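Local coordinates for protein NAD-dependent epimerase/dehydratase (Bacteroides thetaiotaomicron, PDB 3DHN) that probably binds NAD or NADP through a Rossmann-type domain and may act as an oxidoreductase, its precise substrate and reaction being unknown, at residues 72-77 with 108-113. Numbering follows the deposited sequence.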
# COMPACT_ATOMS: atom_id res chain seq x y z
N ILE A 72 5.64 6.06 1.10
CA ILE A 72 4.64 5.00 1.11
C ILE A 72 3.37 5.64 0.55
O ILE A 72 2.98 6.72 0.99
CB ILE A 72 4.32 4.51 2.54
CG1 ILE A 72 5.56 3.92 3.19
CG2 ILE A 72 3.19 3.47 2.48
CD1 ILE A 72 5.37 3.59 4.67
N SER A 73 2.74 4.98 -0.41
CA SER A 73 1.51 5.50 -0.98
C SER A 73 0.32 4.58 -0.74
O SER A 73 0.36 3.39 -1.09
CB SER A 73 1.66 5.73 -2.49
OG SER A 73 0.42 6.14 -3.05
N ALA A 74 -0.73 5.13 -0.13
CA ALA A 74 -1.96 4.40 0.15
C ALA A 74 -3.12 4.99 -0.66
O ALA A 74 -4.29 4.87 -0.28
CB ALA A 74 -2.29 4.46 1.64
N PHE A 75 -2.79 5.61 -1.79
CA PHE A 75 -3.79 6.22 -2.67
C PHE A 75 -4.86 5.27 -3.19
O PHE A 75 -4.56 4.16 -3.65
CB PHE A 75 -3.10 6.88 -3.87
CG PHE A 75 -4.06 7.35 -4.93
CD1 PHE A 75 -4.76 8.54 -4.78
CD2 PHE A 75 -4.31 6.57 -6.06
CE1 PHE A 75 -5.71 8.95 -5.73
CE2 PHE A 75 -5.25 6.97 -7.02
CZ PHE A 75 -5.95 8.16 -6.85
N ASN A 76 -6.10 5.73 -3.13
CA ASN A 76 -7.26 4.99 -3.61
C ASN A 76 -8.36 6.03 -3.87
O ASN A 76 -8.48 7.00 -3.13
CB ASN A 76 -7.73 3.98 -2.56
CG ASN A 76 -9.01 3.27 -2.97
OD1 ASN A 76 -9.08 2.62 -4.01
ND2 ASN A 76 -10.04 3.39 -2.14
N PRO A 77 -9.16 5.85 -4.94
CA PRO A 77 -9.12 4.76 -5.92
C PRO A 77 -8.74 5.27 -7.30
O PRO A 77 -9.45 6.10 -7.88
CB PRO A 77 -10.54 4.22 -5.87
CG PRO A 77 -11.41 5.46 -5.46
CD PRO A 77 -10.44 6.56 -5.04
N LEU A 108 7.15 2.30 -1.30
CA LEU A 108 6.28 1.18 -0.92
C LEU A 108 4.84 1.54 -1.26
O LEU A 108 4.37 2.64 -0.95
CB LEU A 108 6.40 0.89 0.58
CG LEU A 108 7.80 0.50 1.09
CD1 LEU A 108 8.51 1.75 1.62
CD2 LEU A 108 7.67 -0.53 2.19
N MSE A 109 4.13 0.62 -1.90
CA MSE A 109 2.76 0.89 -2.32
C MSE A 109 1.73 -0.11 -1.79
O MSE A 109 1.98 -1.31 -1.75
CB MSE A 109 2.71 0.90 -3.85
CG MSE A 109 1.38 1.32 -4.47
SE MSE A 109 1.42 1.26 -6.43
CE MSE A 109 -0.46 1.52 -6.80
N VAL A 110 0.58 0.39 -1.37
CA VAL A 110 -0.49 -0.49 -0.92
C VAL A 110 -1.07 -1.11 -2.19
O VAL A 110 -1.56 -0.40 -3.07
CB VAL A 110 -1.60 0.29 -0.19
CG1 VAL A 110 -2.77 -0.63 0.15
CG2 VAL A 110 -1.03 0.94 1.07
N GLY A 111 -0.99 -2.43 -2.32
CA GLY A 111 -1.51 -3.09 -3.50
C GLY A 111 -2.90 -3.67 -3.29
O GLY A 111 -3.63 -3.24 -2.40
N GLY A 112 -3.26 -4.65 -4.12
CA GLY A 112 -4.56 -5.29 -4.03
C GLY A 112 -4.40 -6.80 -4.09
O GLY A 112 -3.28 -7.29 -4.21
N ALA A 113 -5.50 -7.53 -4.01
CA ALA A 113 -5.45 -8.99 -4.05
C ALA A 113 -5.71 -9.54 -5.45
O ALA A 113 -5.47 -10.72 -5.71
CB ALA A 113 -6.46 -9.57 -3.07
O HOH W 1 -1.99 2.65 -3.89
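Ser73 and Val110 join two parallel strands where they begin to part. Ser73 N donates to Leu108 O at 2.9 Å, and Ser73 O accepts from Val110 N at 3.0 Å in a nearly straight bond (170°), so the backbone N and O of Ser73 both bond to strand 106-110, on either side of Met109. Along the Val110 side chain, CB lies 3.8 Å from Ser73 O, and Val110 CG2, anti to the carbonyl carbon of Val110, lies 3.5 Å from Ser73 O, 3.7 Å from Ala74 CA and 3.8 Å from Ala74 CB. A beta-branched residue suits this place because one branch can lie across the neighbouring strand, while the small Ala74 lets it come close. Two residues earlier in each segment, Ile72 CG1 meets Leu108 CD1 at 4.0 Å, two branched aliphatic chains filling the same sheet face. Beyond Val110 the chains diverge, and a water bridges the gap by donating to Phe75 O and Val110 O. Ser73 OG turns to its own chain, accepting a weak bond from Phe75 N: a short hydroxyl side chain reaches this N-H yet fits beneath Ile95.

Strands 70-73 and 106-110 are central in the sheet of a Rossmann-type fold, flanked by strands 6-10 and 156-161. Helix 194-206 packs on Ile72, Leu108 and Val110; helix 87-101 covers the opposite face at Ser73 and Met109, where helix 135-149 also touches Met109.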